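Side-chain contacts in Rab GDP dissociation inhibitor alpha (Naegleria fowleri, PDB 6C87), which probably binds prenylated Rab GTPases in their GDP-bound state, slowing nucleotide release and keeping them soluble between rounds of membrane delivery: residues V26-L31 and V38-R43; G48-S53 and Y393-Y398; V153-D158 and Q168-S173; T367-S370 and N375-K378. All coordinates share one frame; numbering follows the deposited sequence.

Contact 1: residues V26-L31 and V38-R43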
loop_
_atom_site.group_PDB
_atom_site.type_symbol
_atom_site.label_atom_id
_atom_site.label_comp_id
_atom_site.label_asym_id
_atom_site.label_seq_id
_atom_site.Cartn_x
_atom_site.Cartn_y
_atom_site.Cartn_z
ATOM N N VAL A 26 -22.727 -5.438 -6.391
ATOM C CA VAL A 26 -21.401 -4.829 -6.428
ATOM C C VAL A 26 -20.313 -5.889 -6.300
ATOM O O VAL A 26 -19.284 -5.828 -6.985
ATOM C CB VAL A 26 -21.275 -3.762 -5.328
ATOM C CG1 VAL A 26 -19.847 -3.224 -5.274
ATOM C CG2 VAL A 26 -22.263 -2.632 -5.579
ATOM N N ILE A 27 -20.502 -6.860 -5.405
ATOM C CA ILE A 27 -19.543 -7.955 -5.297
ATOM C C ILE A 27 -19.472 -8.728 -6.611
ATOM O O ILE A 27 -18.381 -9.046 -7.107
ATOM C CB ILE A 27 -19.908 -8.864 -4.104
ATOM C CG1 ILE A 27 -19.613 -8.154 -2.784
ATOM C CG2 ILE A 27 -19.119 -10.170 -4.147
ATOM C CD1 ILE A 27 -18.138 -7.879 -2.569
ATOM N N SER A 28 -20.632 -9.025 -7.204
ATOM C CA SER A 28 -20.667 -9.730 -8.483
ATOM C C SER A 28 -19.953 -8.944 -9.580
ATOM O O SER A 28 -19.174 -9.514 -10.356
ATOM C CB SER A 28 -22.118 -10.004 -8.870
ATOM O OG SER A 28 -22.218 -10.647 -10.124
ATOM N N GLY A 29 -20.188 -7.629 -9.645
ATOM C CA GLY A 29 -19.524 -6.808 -10.648
ATOM C C GLY A 29 -18.020 -6.727 -10.457
ATOM O O GLY A 29 -17.257 -6.787 -11.427
ATOM N N LEU A 30 -17.571 -6.576 -9.207
ATOM C CA LEU A 30 -16.138 -6.541 -8.930
ATOM C C LEU A 30 -15.463 -7.847 -9.328
ATOM O O LEU A 30 -14.353 -7.840 -9.876
ATOM C CB LEU A 30 -15.895 -6.247 -7.450
ATOM C CG LEU A 30 -16.092 -4.802 -6.998
ATOM C CD1 LEU A 30 -16.066 -4.742 -5.494
ATOM C CD2 LEU A 30 -15.003 -3.919 -7.590
ATOM N N LEU A 31 -16.119 -8.981 -9.065
ATOM C CA LEU A 31 -15.551 -10.270 -9.452
ATOM C C LEU A 31 -15.443 -10.396 -10.968
ATOM O O LEU A 31 -14.465 -10.948 -11.485
ATOM C CB LEU A 31 -16.398 -11.406 -8.879
ATOM C CG LEU A 31 -16.412 -11.559 -7.361
ATOM C CD1 LEU A 31 -17.586 -12.415 -6.941
ATOM C CD2 LEU A 31 -15.108 -12.191 -6.896
ATOM N N VAL A 38 -18.793 -15.709 -13.279
ATOM C CA VAL A 38 -19.793 -15.555 -12.229
ATOM C C VAL A 38 -21.141 -16.050 -12.739
ATOM O O VAL A 38 -21.544 -15.731 -13.865
ATOM C CB VAL A 38 -19.889 -14.091 -11.750
ATOM C CG1 VAL A 38 -21.006 -13.922 -10.732
ATOM C CG2 VAL A 38 -18.562 -13.636 -11.144
ATOM N N LEU A 39 -21.815 -16.851 -11.917
ATOM C CA LEU A 39 -23.231 -17.164 -12.073
ATOM C C LEU A 39 -24.001 -16.346 -11.041
ATOM O O LEU A 39 -23.729 -16.453 -9.841
ATOM C CB LEU A 39 -23.479 -18.659 -11.863
ATOM C CG LEU A 39 -24.935 -19.128 -11.789
ATOM C CD1 LEU A 39 -25.673 -18.809 -13.072
ATOM C CD2 LEU A 39 -25.017 -20.607 -11.474
ATOM N N HIS A 40 -24.950 -15.532 -11.495
ATOM C CA HIS A 40 -25.705 -14.651 -10.607
ATOM C C HIS A 40 -27.182 -15.019 -10.687
ATOM O O HIS A 40 -27.790 -14.910 -11.758
ATOM C CB HIS A 40 -25.484 -13.183 -10.986
ATOM C CG HIS A 40 -25.749 -12.219 -9.872
ATOM N ND1 HIS A 40 -24.923 -11.149 -9.605
ATOM C CD2 HIS A 40 -26.738 -12.173 -8.947
ATOM C CE1 HIS A 40 -25.396 -10.478 -8.568
ATOM N NE2 HIS A 40 -26.495 -11.080 -8.149
ATOM N N MET A 41 -27.762 -15.430 -9.555
ATOM C CA MET A 41 -29.134 -15.924 -9.513
ATOM C C MET A 41 -29.944 -15.198 -8.445
ATOM O O MET A 41 -29.406 -14.682 -7.460
ATOM C CB MET A 41 -29.176 -17.438 -9.246
ATOM C CG MET A 41 -28.546 -18.275 -10.348
ATOM S SD MET A 41 -28.693 -20.053 -10.087
ATOM C CE MET A 41 -27.864 -20.241 -8.515
ATOM N N ASP A 42 -31.262 -15.200 -8.647
ATOM C CA ASP A 42 -32.212 -14.645 -7.697
ATOM C C ASP A 42 -33.504 -15.448 -7.800
ATOM O O ASP A 42 -33.952 -15.772 -8.901
ATOM C CB ASP A 42 -32.455 -13.147 -7.973
ATOM C CG ASP A 42 -33.101 -12.404 -6.792
ATOM O OD1 ASP A 42 -34.058 -12.918 -6.173
ATOM O OD2 ASP A 42 -32.633 -11.289 -6.478
ATOM N N ARG A 43 -34.086 -15.786 -6.645
ATOM C CA ARG A 43 -35.337 -16.531 -6.626
ATOM C C ARG A 43 -36.521 -15.702 -7.095
ATOM O O ARG A 43 -37.531 -16.280 -7.517
ATOM C CB ARG A 43 -35.632 -17.057 -5.225
ATOM C CG ARG A 43 -35.861 -15.966 -4.180
ATOM C CD ARG A 43 -36.375 -16.571 -2.867
ATOM N NE ARG A 43 -35.341 -17.287 -2.123
ATOM C CZ ARG A 43 -34.501 -16.725 -1.262
ATOM N NH1 ARG A 43 -34.557 -15.409 -1.029
ATOM N NH2 ARG A 43 -33.599 -17.488 -0.644
#
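Ser28 on helix 22-33 and His40 on strand 38-41 make the polar centre of this contact. The serine hydroxyl comes up to the edge of the imidazole, close to the ring plane, and its OG is hydrogen-bonded to His40 ND1 at 2.8 Å. Both groups swing anti to their own backbone N (chi1 178° for the serine, -157° for the histidine), which brings hydroxyl and ring together between helix and strand. The far ring nitrogen, NE2, is hydrogen-bonded to Gly19 O, so both ring nitrogens are bonded, which should fix the rotation of the imidazole. Ser28 and Val38 give up most of the surface buried here, Val38 CG1 lying 3.5 Å from Ser28 OG. One helical turn further on the contact thins to a single apolar touch, Leu31 CB to Val38 CG2 at 3.8 Å. Beyond His40 the strand runs clear of the helix toward the partly exposed Arg43, whose cation-pi partner is Tyr297. The two axes run nearly antiparallel, at 161° and 9.4 Å apart, as the return leg of the beta-alpha-beta unit 15-18, 22-33, 38-41 of a Rossmann-type domain. Strand 38-41 lies between strands 15-18 and 259-260 of the parallel sheet, while other sides of the helix pack on helices 94-102 and 422-436.

Contact 2: residues G48-S53 and Y393-Y398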
loop_
_atom_site.group_PDB
_atom_site.type_symbol
_atom_site.label_atom_id
_atom_site.label_comp_id
_atom_site.label_asym_id
_atom_site.label_seq_id
_atom_site.Cartn_x
_atom_site.Cartn_y
_atom_site.Cartn_z
ATOM N N GLY A 48 -33.650 -6.775 -6.331
ATOM C CA GLY A 48 -33.519 -6.036 -5.100
ATOM C C GLY A 48 -33.958 -6.764 -3.846
ATOM O O GLY A 48 -33.481 -6.422 -2.754
ATOM N N GLY A 49 -34.860 -7.736 -3.966
ATOM C CA GLY A 49 -35.355 -8.415 -2.779
ATOM C C GLY A 49 -36.055 -7.446 -1.840
ATOM O O GLY A 49 -37.031 -6.771 -2.201
ATOM N N GLU A 50 -35.571 -7.386 -0.599
ATOM C CA GLU A 50 -36.162 -6.488 0.381
ATOM C C GLU A 50 -35.900 -5.025 0.053
ATOM O O GLU A 50 -36.562 -4.151 0.623
ATOM C CB GLU A 50 -35.639 -6.813 1.777
ATOM C CG GLU A 50 -35.964 -8.219 2.252
ATOM C CD GLU A 50 -35.334 -8.540 3.596
ATOM O OE1 GLU A 50 -34.341 -7.874 3.965
ATOM O OE2 GLU A 50 -35.831 -9.457 4.282
ATOM N N SER A 51 -34.954 -4.731 -0.842
ATOM C CA SER A 51 -34.654 -3.353 -1.212
ATOM C C SER A 51 -35.185 -3.026 -2.598
ATOM O O SER A 51 -34.697 -2.096 -3.251
ATOM C CB SER A 51 -33.148 -3.081 -1.133
ATOM O OG SER A 51 -32.425 -3.825 -2.095
ATOM N N ALA A 52 -36.213 -3.746 -3.033
ATOM C CA ALA A 52 -36.725 -3.627 -4.386
ATOM C C ALA A 52 -37.319 -2.246 -4.624
ATOM O O ALA A 52 -37.616 -1.490 -3.690
ATOM C CB ALA A 52 -37.782 -4.704 -4.653
ATOM N N SER A 53 -37.466 -1.914 -5.903
ATOM C CA SER A 53 -38.060 -0.658 -6.341
ATOM C C SER A 53 -39.471 -0.957 -6.830
ATOM O O SER A 53 -39.651 -1.699 -7.800
ATOM C CB SER A 53 -37.217 -0.010 -7.441
ATOM O OG SER A 53 -37.797 1.205 -7.894
ATOM N N TYR A 393 -43.130 -0.708 7.029
ATOM C CA TYR A 393 -42.263 -1.742 6.471
ATOM C C TYR A 393 -41.230 -2.125 7.531
ATOM O O TYR A 393 -40.228 -1.427 7.718
ATOM C CB TYR A 393 -41.602 -1.239 5.190
ATOM C CG TYR A 393 -40.803 -2.273 4.431
ATOM C CD1 TYR A 393 -41.289 -3.560 4.236
ATOM C CD2 TYR A 393 -39.560 -1.956 3.906
ATOM C CE1 TYR A 393 -40.556 -4.502 3.535
ATOM C CE2 TYR A 393 -38.822 -2.885 3.197
ATOM C CZ TYR A 393 -39.320 -4.158 3.019
ATOM O OH TYR A 393 -38.571 -5.082 2.318
ATOM N N ILE A 394 -41.472 -3.232 8.226
ATOM C CA ILE A 394 -40.601 -3.715 9.292
ATOM C C ILE A 394 -39.854 -4.951 8.801
ATOM O O ILE A 394 -40.459 -5.873 8.233
ATOM C CB ILE A 394 -41.411 -4.019 10.561
ATOM C CG1 ILE A 394 -42.214 -2.781 10.959
ATOM C CG2 ILE A 394 -40.485 -4.456 11.685
ATOM C CD1 ILE A 394 -43.237 -3.034 12.036
ATOM N N LEU A 395 -38.540 -4.976 9.029
ATOM C CA LEU A 395 -37.685 -6.060 8.562
ATOM C C LEU A 395 -36.774 -6.542 9.679
ATOM O O LEU A 395 -36.281 -5.745 10.480
ATOM C CB LEU A 395 -36.821 -5.613 7.384
ATOM C CG LEU A 395 -37.510 -5.309 6.057
ATOM C CD1 LEU A 395 -36.492 -4.757 5.068
ATOM C CD2 LEU A 395 -38.190 -6.562 5.508
ATOM N N ASP A 396 -36.530 -7.846 9.700
ATOM C CA ASP A 396 -35.503 -8.415 10.551
ATOM C C ASP A 396 -34.136 -8.228 9.898
ATOM O O ASP A 396 -33.998 -8.313 8.672
ATOM C CB ASP A 396 -35.781 -9.902 10.781
ATOM C CG ASP A 396 -37.046 -10.149 11.595
ATOM O OD1 ASP A 396 -37.244 -9.491 12.637
ATOM O OD2 ASP A 396 -37.851 -11.006 11.189
ATOM N N THR A 397 -33.123 -7.990 10.722
ATOM C CA THR A 397 -31.760 -7.818 10.246
ATOM C C THR A 397 -30.905 -8.996 10.699
ATOM O O THR A 397 -31.145 -9.598 11.754
ATOM C CB THR A 397 -31.165 -6.492 10.742
ATOM O OG1 THR A 397 -31.181 -6.449 12.172
ATOM C CG2 THR A 397 -31.996 -5.343 10.232
ATOM N N TYR A 398 -29.923 -9.349 9.870
ATOM C CA TYR A 398 -29.111 -10.527 10.138
ATOM C C TYR A 398 -27.657 -10.242 9.814
ATOM O O TYR A 398 -27.330 -9.351 9.024
ATOM C CB TYR A 398 -29.567 -11.750 9.331
ATOM C CG TYR A 398 -30.970 -12.225 9.627
ATOM C CD1 TYR A 398 -32.063 -11.697 8.940
ATOM C CD2 TYR A 398 -31.207 -13.194 10.596
ATOM C CE1 TYR A 398 -33.350 -12.125 9.205
ATOM C CE2 TYR A 398 -32.492 -13.631 10.867
ATOM C CZ TYR A 398 -33.561 -13.094 10.169
ATOM O OH TYR A 398 -34.843 -13.525 10.437
HETATM O O HOH W 1 -33.037 -6.541 6.550
#
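Glu50 lays its extended side chain alongside Leu395, the two chains running antiparallel past one another. Leu395 CD1 lies 4.0 Å from Glu50 CB, and Leu395 CD2 is 3.9 Å from Glu50 OE2. The leucine also bears on Tyr393: its CG is 3.7 Å above the ring plane, displaced from the ring centre, so the leucine touches both the ring and the glutamate chain. The tyrosine ring stands nearly perpendicular to the carboxylate, 85° between planes, and reaches the loop with its hydroxyl. Tyr393 OH donates to Glu50 O at 2.8 Å, in the carbonyl plane and on a lone pair. A water extends the grip, giving one hydrogen bond to Glu50 OE1 and a second to Asp396 O. The loop itself is turned by Gly48 O, which accepts from both the backbone N and the OG of Ser51, while Gly48 N is tied to Thr20 OG1. The arrangement joins the loop that follows the second strand of a Rossmann-type unit to an antiparallel strand, 389-400, of the mixed sheet, a junction consistent with the larger domain of GDI proteins, whose fold resembles that of FAD-dependent oxidases.

Contact 3: residues V153-D158 and Q168-S173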
loop_
_atom_site.group_PDB
_atom_site.type_symbol
_atom_site.label_atom_id
_atom_site.label_comp_id
_atom_site.label_asym_id
_atom_site.label_seq_id
_atom_site.Cartn_x
_atom_site.Cartn_y
_atom_site.Cartn_z
ATOM N N VAL A 153 -14.913 24.256 16.029
ATOM C CA VAL A 153 -14.944 23.969 14.599
ATOM C C VAL A 153 -13.866 24.756 13.873
ATOM O O VAL A 153 -13.274 24.261 12.904
ATOM C CB VAL A 153 -16.350 24.237 14.025
ATOM C CG1 VAL A 153 -16.337 24.187 12.497
ATOM C CG2 VAL A 153 -17.343 23.221 14.581
ATOM N N SER A 154 -13.584 25.984 14.325
ATOM C CA SER A 154 -12.470 26.740 13.759
ATOM C C SER A 154 -11.156 25.987 13.928
ATOM O O SER A 154 -10.332 25.939 13.006
ATOM C CB SER A 154 -12.386 28.121 14.407
ATOM O OG SER A 154 -12.861 29.134 13.536
ATOM N N TYR A 155 -10.940 25.400 15.107
ATOM C CA TYR A 155 -9.712 24.650 15.353
ATOM C C TYR A 155 -9.602 23.428 14.449
ATOM O O TYR A 155 -8.516 23.123 13.945
ATOM C CB TYR A 155 -9.625 24.242 16.828
ATOM C CG TYR A 155 -8.614 23.145 17.099
ATOM C CD1 TYR A 155 -7.243 23.388 17.024
ATOM C CD2 TYR A 155 -9.034 21.864 17.450
ATOM C CE1 TYR A 155 -6.323 22.380 17.269
ATOM C CE2 TYR A 155 -8.122 20.853 17.701
ATOM C CZ TYR A 155 -6.772 21.117 17.610
ATOM O OH TYR A 155 -5.869 20.114 17.864
ATOM N N LEU A 156 -10.711 22.713 14.234
ATOM C CA LEU A 156 -10.648 21.479 13.451
ATOM C C LEU A 156 -10.401 21.762 11.974
ATOM O O LEU A 156 -9.618 21.055 11.328
ATOM C CB LEU A 156 -11.926 20.660 13.648
ATOM C CG LEU A 156 -12.158 20.193 15.089
ATOM C CD1 LEU A 156 -13.531 19.556 15.258
ATOM C CD2 LEU A 156 -11.054 19.251 15.551
ATOM N N TYR A 157 -11.032 22.801 11.424
ATOM C CA TYR A 157 -10.822 23.118 10.017
ATOM C C TYR A 157 -9.452 23.738 9.775
ATOM O O TYR A 157 -8.928 23.642 8.661
ATOM C CB TYR A 157 -11.920 24.053 9.508
ATOM N N ASP A 158 -8.851 24.356 10.791
ATOM C CA ASP A 158 -7.512 24.912 10.669
ATOM C C ASP A 158 -6.423 23.908 11.013
ATOM O O ASP A 158 -5.239 24.245 10.906
ATOM C CB ASP A 158 -7.355 26.146 11.561
ATOM C CG ASP A 158 -8.048 27.360 10.995
ATOM O OD1 ASP A 158 -8.629 27.247 9.898
ATOM O OD2 ASP A 158 -7.998 28.431 11.634
ATOM N N GLN A 168 -1.964 23.226 18.593
ATOM C CA GLN A 168 -2.479 23.851 19.816
ATOM C C GLN A 168 -2.639 22.840 20.953
ATOM O O GLN A 168 -3.663 22.798 21.642
ATOM C CB GLN A 168 -3.800 24.575 19.550
ATOM C CG GLN A 168 -3.654 25.909 18.847
ATOM C CD GLN A 168 -4.916 26.739 18.939
ATOM O OE1 GLN A 168 -5.611 26.720 19.955
ATOM N NE2 GLN A 168 -5.227 27.468 17.873
ATOM N N GLY A 169 -1.613 22.015 21.146
ATOM C CA GLY A 169 -1.581 21.090 22.262
ATOM C C GLY A 169 -2.223 19.741 22.024
ATOM O O GLY A 169 -2.365 18.966 22.979
ATOM N N PHE A 170 -2.624 19.434 20.794
ATOM C CA PHE A 170 -3.238 18.155 20.475
ATOM C C PHE A 170 -2.551 17.539 19.265
ATOM O O PHE A 170 -2.173 18.248 18.326
ATOM C CB PHE A 170 -4.733 18.318 20.190
ATOM C CG PHE A 170 -5.561 18.559 21.416
ATOM C CD1 PHE A 170 -5.856 17.523 22.285
ATOM C CD2 PHE A 170 -6.055 19.825 21.694
ATOM C CE1 PHE A 170 -6.622 17.746 23.413
ATOM C CE2 PHE A 170 -6.826 20.054 22.819
ATOM C CZ PHE A 170 -7.110 19.014 23.678
ATOM N N ASP A 171 -2.389 16.219 19.290
ATOM C CA ASP A 171 -1.894 15.448 18.151
ATOM C C ASP A 171 -3.059 14.579 17.685
ATOM O O ASP A 171 -3.274 13.478 18.194
ATOM C CB ASP A 171 -0.677 14.602 18.517
ATOM C CG ASP A 171 -0.140 13.801 17.333
ATOM O OD1 ASP A 171 0.900 13.124 17.495
ATOM O OD2 ASP A 171 -0.732 13.869 16.232
ATOM N N CYS A 172 -3.800 15.077 16.694
ATOM C CA CYS A 172 -5.015 14.401 16.263
ATOM C C CYS A 172 -4.740 13.072 15.573
ATOM O O CYS A 172 -5.674 12.283 15.394
ATOM C CB CYS A 172 -5.816 15.328 15.350
ATOM S SG CYS A 172 -6.324 16.866 16.169
ATOM N N SER A 173 -3.492 12.806 15.185
ATOM C CA SER A 173 -3.138 11.478 14.696
ATOM C C SER A 173 -3.172 10.441 15.812
ATOM O O SER A 173 -3.368 9.252 15.542
ATOM C CB SER A 173 -1.759 11.507 14.042
ATOM O OG SER A 173 -0.808 12.076 14.919
#
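Tyr155 leaves helix 143-157 with its CB pointing toward the loop 168-173, and CG, set anti to the backbone N (chi1 164°), carries the ring on out from the helix flank. Partway along, ring atom CE1 comes 4.0 Å from Gln168 CB; Gln168 and the tyrosine run antiparallel, and the ring and amide planes are 56° apart. At the next step CZ lies 4.3 Å from Phe170 CB, the phenylalanine chain lying nearly perpendicular to the tyrosine. The tip, Tyr155 OH, meets Phe170 CB at 3.2 Å and, from a direction about a right angle away, Cys172 SG at 3.7 Å. Its hydrogen-bond partner is the backbone carbonyl of His167, just ahead of the loop segment, so the polar end of this buried phenol is satisfied. Three residues of the loop thus meet the outer end of one long side chain. Phe170 in turn meets Tyr183 edge-to-face, and Cys172 N is hydrogen-bonded to Tyr159 OH. In the helical part of the fold, the contact ties the C-terminal end of helix 143-157 to the connection leading into helix 177-184. Ile180 of that helix touches both Tyr155 and Cys172, and helix 212-229 packs against Cys172 and Leu156.

Contact 4: residues T367-S370 and N375-K378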
loop_
_atom_site.group_PDB
_atom_site.type_symbol
_atom_site.label_atom_id
_atom_site.label_comp_id
_atom_site.label_asym_id
_atom_site.label_seq_id
_atom_site.Cartn_x
_atom_site.Cartn_y
_atom_site.Cartn_z
ATOM N N THR A 367 -33.664 1.800 13.955
ATOM C CA THR A 367 -33.605 0.499 14.594
ATOM C C THR A 367 -34.723 0.407 15.621
ATOM O O THR A 367 -34.981 1.357 16.361
ATOM C CB THR A 367 -32.244 0.294 15.256
ATOM O OG1 THR A 367 -31.223 0.231 14.249
ATOM C CG2 THR A 367 -32.218 -0.972 16.104
ATOM N N VAL A 368 -35.407 -0.736 15.642
ATOM C CA VAL A 368 -36.541 -0.928 16.539
ATOM C C VAL A 368 -36.028 -1.145 17.954
ATOM O O VAL A 368 -35.158 -1.994 18.190
ATOM C CB VAL A 368 -37.399 -2.114 16.069
ATOM C CG1 VAL A 368 -38.549 -2.348 17.018
ATOM C CG2 VAL A 368 -37.907 -1.875 14.649
ATOM N N GLU A 369 -36.558 -0.372 18.903
ATOM C CA GLU A 369 -36.175 -0.521 20.301
ATOM C C GLU A 369 -37.265 -1.107 21.185
ATOM O O GLU A 369 -36.944 -1.626 22.259
ATOM C CB GLU A 369 -35.756 0.832 20.898
ATOM C CG GLU A 369 -34.554 1.497 20.247
ATOM C CD GLU A 369 -34.283 2.885 20.818
ATOM O OE1 GLU A 369 -35.107 3.371 21.618
ATOM O OE2 GLU A 369 -33.243 3.485 20.485
ATOM N N SER A 370 -38.532 -1.048 20.768
ATOM C CA SER A 370 -39.665 -1.325 21.643
ATOM C C SER A 370 -40.671 -2.247 20.960
ATOM O O SER A 370 -40.474 -2.706 19.828
ATOM C CB SER A 370 -40.341 -0.018 22.070
ATOM O OG SER A 370 -41.084 0.549 21.004
ATOM N N ASN A 375 -44.727 3.919 16.943
ATOM C CA ASN A 375 -44.705 5.048 17.860
ATOM C C ASN A 375 -43.297 5.594 18.051
ATOM O O ASN A 375 -43.139 6.767 18.412
ATOM C CB ASN A 375 -45.333 4.644 19.196
ATOM C CG ASN A 375 -45.398 5.787 20.177
ATOM O OD1 ASN A 375 -44.625 5.847 21.134
ATOM N ND2 ASN A 375 -46.328 6.710 19.946
ATOM N N GLU A 376 -42.270 4.767 17.832
ATOM C CA GLU A 376 -40.902 5.250 17.985
ATOM C C GLU A 376 -40.574 6.344 16.971
ATOM O O GLU A 376 -39.758 7.222 17.264
ATOM C CB GLU A 376 -39.905 4.094 17.876
ATOM C CG GLU A 376 -39.984 3.083 19.012
ATOM C CD GLU A 376 -39.059 1.877 18.811
ATOM O OE1 GLU A 376 -37.867 2.067 18.479
ATOM O OE2 GLU A 376 -39.533 0.729 18.974
ATOM N N VAL A 377 -41.189 6.317 15.783
ATOM C CA VAL A 377 -40.941 7.333 14.761
ATOM C C VAL A 377 -42.027 8.402 14.735
ATOM O O VAL A 377 -42.052 9.227 13.814
ATOM C CB VAL A 377 -40.778 6.712 13.356
ATOM C CG1 VAL A 377 -39.601 5.746 13.317
ATOM C CG2 VAL A 377 -42.064 6.031 12.907
ATOM N N LYS A 378 -42.926 8.417 15.721
ATOM C CA LYS A 378 -44.008 9.397 15.696
ATOM C C LYS A 378 -43.471 10.824 15.727
ATOM O O LYS A 378 -44.069 11.726 15.130
ATOM C CB LYS A 378 -44.969 9.165 16.862
ATOM C CG LYS A 378 -46.157 10.102 16.858
ATOM C CD LYS A 378 -47.135 9.775 17.971
ATOM C CE LYS A 378 -48.355 10.689 17.910
ATOM N NZ LYS A 378 -48.034 12.080 18.321
#
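The turn between strand 360-367 and the short, weakly bonded helix 373-376 is closed by a carboxylate reaching back to main-chain amides: Glu376 grips Glu369 and Ser370 with both of its oxygens. OE1 takes the backbone Glu369 N at 2.8 Å with an N-H...O angle of 154°, through the syn lone pair. OE2 accepts twice from Ser370, from its backbone N at 2.7 Å and from its OG at 2.6 Å. Both donors approach from the same face and well above the carboxylate plane, the amide 46° out of it. The serine hydroxyl stands between its own N and carbonyl carbon (chi1 74°), and this puts amide and hydroxyl close enough to share one oxygen; the same OG is also hydrogen-bonded to Asn372 N. Val368 CG1 and Glu369 CB lie beside the carboxylate oxygens. The second carboxylate, Glu369, brings OE1 to 4.4 Å from Glu376 OE1 but turns OE2 to His341 ND1 and Lys340 N. Arg339 forms a salt bridge with Glu376 OE1 and also bonds Thr367 O, but makes only a long, weak ion pair with Glu369 OE1. With three donors across the contact and an arginine beside them, Glu376 is probably ionised, and the arginine's charge would probably offset, at least in part, the nearness of the two glutamates.

Contacts 1 and 2 are neighbours in the larger domain, their centres 19 Å apart and nearest atoms about 5 Å apart. Thr20 OG1 connects them, hydrogen-bonded both to Asp42 OD2 of contact 1 and to Gly48 N of contact 2. Contacts 2 and 4, 17 Å between centres, are joined through strand 302-315: Leu395 pairs with its Val308, and Val368 with the adjacent Lys307. Contact 3 stands apart among the helices, its centre 44 Å from that of contact 1 and 37 Å from that of contact 4. Contacts 1, 3 and 4 each close a short chain connection, whereas contact 2 brings together segments some 340 residues apart.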